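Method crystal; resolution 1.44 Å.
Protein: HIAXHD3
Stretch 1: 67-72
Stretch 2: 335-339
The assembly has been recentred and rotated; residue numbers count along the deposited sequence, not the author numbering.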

ATOM      1  N   SER A  67       7.614 -18.087   8.668  1.00  7.60           N
ATOM      2  CA  SER A  67       6.441 -18.951   8.529  1.00  7.56           C
ATOM      3  C   SER A  67       5.142 -18.283   8.994  1.00  7.19           C
ATOM      4  O   SER A  67       4.075 -18.644   8.532  1.00  7.28           O
ATOM      5  N   ASN A  68       5.227 -17.263   9.860  1.00  6.84           N
ATOM      6  CA  ASN A  68       3.983 -16.616  10.293  1.00  7.02           C
ATOM      7  C   ASN A  68       3.333 -15.804   9.174  1.00  5.60           C
ATOM      8  O   ASN A  68       2.165 -15.488   9.269  1.00  5.30           O
ATOM      9  N   TYR A  69       4.091 -15.472   8.128  1.00  5.79           N
ATOM     10  CA  TYR A  69       3.522 -14.775   6.976  1.00  5.52           C
ATOM     11  C   TYR A  69       2.586 -15.638   6.137  1.00  5.60           C
ATOM     12  O   TYR A  69       1.908 -15.104   5.273  1.00  6.00           O
ATOM     13  N   ASP A  70       2.518 -16.944   6.409  1.00  5.98           N
ATOM     14  CA  ASP A  70       1.550 -17.849   5.784  1.00  7.05           C
ATOM     15  C   ASP A  70       0.288 -18.034   6.643  1.00  7.89           C
ATOM     16  O   ASP A  70      -0.564 -18.857   6.290  1.00  9.21           O
ATOM     17  N   LEU A  71       0.159 -17.262   7.743  1.00  6.91           N
ATOM     18  CA  LEU A  71      -1.023 -17.279   8.633  1.00  6.92           C
ATOM     19  C   LEU A  71      -1.394 -18.732   8.993  1.00  7.10           C
ATOM     20  O   LEU A  71      -2.481 -19.223   8.657  1.00  6.82           O
ATOM     21  N   PRO A  72      -0.469 -19.431   9.665  1.00  6.70           N
ATOM     22  CA  PRO A  72      -0.665 -20.857   9.894  1.00  7.73           C
ATOM     23  C   PRO A  72      -1.659 -21.195  11.011  1.00  8.19           C
ATOM     24  O   PRO A  72      -2.217 -22.309  11.029  1.00 10.30           O
ATOM     25  N   TRP A 335      -3.370 -10.243  -1.185  1.00  2.83           N
ATOM     26  CA  TRP A 335      -3.957 -11.120  -0.187  1.00  2.88           C
ATOM     27  C   TRP A 335      -3.642 -10.645   1.210  1.00  2.98           C
ATOM     28  O   TRP A 335      -2.624  -9.993   1.411  1.00  3.36           O
ATOM     29  N   ASN A 336      -4.504 -10.966   2.182  1.00  3.06           N
ATOM     30  CA  ASN A 336      -4.183 -10.795   3.602  1.00  3.23           C
ATOM     31  C   ASN A 336      -3.269 -11.961   4.028  1.00  3.19           C
ATOM     32  O   ASN A 336      -3.724 -13.091   4.117  1.00  3.40           O
ATOM     33  N   HIS A 337      -1.975 -11.691   4.244  1.00  3.35           N
ATOM     34  CA  HIS A 337      -0.918 -12.731   4.405  1.00  3.32           C
ATOM     35  C   HIS A 337      -0.715 -13.522   3.108  1.00  3.36           C
ATOM     36  O   HIS A 337      -1.489 -13.366   2.170  1.00  3.34           O
ATOM     37  N   ASN A 338       0.335 -14.322   3.016  1.00  3.55           N
ATOM     38  CA  ASN A 338       0.554 -15.118   1.820  1.00  3.58           C
ATOM     39  C   ASN A 338      -0.617 -16.057   1.599  1.00  3.84           C
ATOM     40  O   ASN A 338      -1.172 -16.639   2.553  1.00  4.11           O
ATOM     41  N   PRO A 339      -1.007 -16.219   0.332  1.00  4.11           N
ATOM     42  CA  PRO A 339      -2.096 -17.124   0.023  1.00  4.58           C
ATOM     43  C   PRO A 339      -1.662 -18.600   0.069  1.00  5.49           C
ATOM     44  O   PRO A 339      -0.459 -18.905  -0.077  1.00  6.88           O
TER

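The contact between the two stretches, which buries 305 Å² in all, is centred on His 337 and Asn 338, with Leu 71 as the main apolar partner. His 337 points toward the first stretch in the m rotamer (chi1 -66°), and its ring is held by different kinds of contact on face and edge. Leu 71, also directed toward its partner with chi1 t and chi2 p, lays CD1 over one ring face, 4.0 Å from the centroid of the His 337 ring and 12° off the normal, a CH-pi arrangement. Near the ring plane lie the carbonyl oxygens of Tyr 69 and Asn 68, the latter with O 3.5 Å from His 337 CD2. Within its own stretch, His 337 ND1 donates to Asn 336 OD1 at 2.9 Å, which helps to fix the ring orientation.

Asn 338 joins the stretches through both backbone and side chain. Its N donates to Tyr 69 O (2.9 Å), while its m side chain brings ND2 within 2.8 Å of Asp 70 OD1 in a nearly linear hydrogen bond. The CA-to-CB bond of Asp 70 points away, but the m rotamer returns the carboxylate to this amide. Water 1 adds a further bridge, donating to Asp 70 O (2.9 Å) and Asn 338 O (2.8 Å). The Tyr 69 ring, by contrast, leads away from the contact.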

ATOM      1  CB  SER A  67       6.656 -20.281   9.248  1.00  8.49           C
ATOM      2  OG  SER A  67       7.020 -20.073  10.599  1.00 10.90           O
ATOM      3  CB  ASN A  68       4.195 -15.736  11.535  1.00  8.70           C
ATOM      4  CG  ASN A  68       4.233 -16.538  12.839  1.00 12.10           C
ATOM      5  OD1 ASN A  68       3.770 -17.700  12.930  1.00 13.14           O
ATOM      6  ND2 ASN A  68       4.773 -15.911  13.870  1.00 16.45           N
ATOM      7  CB  TYR A  69       4.644 -14.121   6.121  1.00  5.88           C
ATOM      8  CG  TYR A  69       5.244 -12.997   6.925  1.00  5.67           C
ATOM      9  CD1 TYR A  69       4.691 -11.720   6.910  1.00  5.30           C
ATOM     10  CD2 TYR A  69       6.310 -13.247   7.814  1.00  4.90           C
ATOM     11  CE1 TYR A  69       5.198 -10.721   7.730  1.00  5.77           C
ATOM     12  CE2 TYR A  69       6.823 -12.244   8.643  1.00  5.53           C
ATOM     13  CZ  TYR A  69       6.268 -10.980   8.584  1.00  5.59           C
ATOM     14  OH  TYR A  69       6.758 -10.000   9.400  1.00  5.91           O
ATOM     15  CB  ASP A  70       2.201 -19.221   5.518  1.00  8.72           C
ATOM     16  CG  ASP A  70       3.427 -19.148   4.594  1.00 10.59           C
ATOM     17  OD1 ASP A  70       3.610 -18.184   3.786  1.00 11.86           O
ATOM     18  OD2 ASP A  70       4.223 -20.117   4.635  1.00 15.23           O
ATOM     19  CB  LEU A  71      -2.200 -16.506   7.998  1.00  6.83           C
ATOM     20  CG  LEU A  71      -3.439 -16.179   8.841  1.00  7.04           C
ATOM     21  CD1 LEU A  71      -3.095 -15.302  10.054  1.00  7.42           C
ATOM     22  CD2 LEU A  71      -4.446 -15.464   7.953  1.00  8.08           C
ATOM     23  CB  PRO A  72       0.732 -21.338  10.290  1.00  8.18           C
ATOM     24  CG  PRO A  72       1.407 -20.121  10.865  1.00  7.63           C
ATOM     25  CD  PRO A  72       0.887 -18.988  10.047  1.00  7.37           C
ATOM     26  CB  TRP A 335      -3.365 -12.502  -0.332  1.00  3.18           C
ATOM     27  CG  TRP A 335      -3.564 -13.172  -1.655  1.00  3.10           C
ATOM     28  CD1 TRP A 335      -2.655 -13.275  -2.697  1.00  3.93           C
ATOM     29  CD2 TRP A 335      -4.732 -13.946  -2.062  1.00  3.29           C
ATOM     30  NE1 TRP A 335      -3.195 -14.011  -3.733  1.00  4.22           N
ATOM     31  CE2 TRP A 335      -4.442 -14.435  -3.411  1.00  3.71           C
ATOM     32  CE3 TRP A 335      -5.982 -14.223  -1.484  1.00  3.42           C
ATOM     33  CZ2 TRP A 335      -5.342 -15.220  -4.112  1.00  4.15           C
ATOM     34  CZ3 TRP A 335      -6.888 -15.008  -2.205  1.00  3.26           C
ATOM     35  CH2 TRP A 335      -6.568 -15.497  -3.495  1.00  3.71           C
ATOM     36  CB  ASN A 336      -5.476 -10.778   4.423  1.00  3.56           C
ATOM     37  CG  ASN A 336      -5.202 -10.888   5.907  1.00  3.99           C
ATOM     38  OD1 ASN A 336      -4.178 -10.399   6.380  1.00  4.70           O
ATOM     39  ND2 ASN A 336      -6.085 -11.547   6.638  1.00  4.57           N
ATOM     40  CB  HIS A 337      -1.173 -13.657   5.618  1.00  3.54           C
ATOM     41  CG  HIS A 337      -1.094 -12.966   6.981  1.00  4.20           C
ATOM     42  ND1 HIS A 337      -1.944 -11.999   7.378  1.00  4.35           N
ATOM     43  CD2 HIS A 337      -0.243 -13.204   8.061  1.00  4.72           C
ATOM     44  CE1 HIS A 337      -1.637 -11.613   8.634  1.00  4.92           C
ATOM     45  NE2 HIS A 337      -0.625 -12.372   9.067  1.00  4.89           N
ATOM     46  CB  ASN A 338       1.799 -15.974   1.932  1.00  3.92           C
ATOM     47  CG  ASN A 338       3.062 -15.182   1.845  1.00  4.28           C
ATOM     48  OD1 ASN A 338       3.139 -14.143   1.179  1.00  4.46           O
ATOM     49  ND2 ASN A 338       4.084 -15.695   2.491  1.00  4.75           N
ATOM     50  CB  PRO A 339      -2.462 -16.705  -1.410  1.00  5.00           C
ATOM     51  CG  PRO A 339      -1.164 -16.291  -1.996  1.00  4.88           C
ATOM     52  CD  PRO A 339      -0.497 -15.543  -0.869  1.00  4.14           C
TER
HETATM   53  O   HOH W   1      -0.887 -19.278   3.461  1.00 10.57           O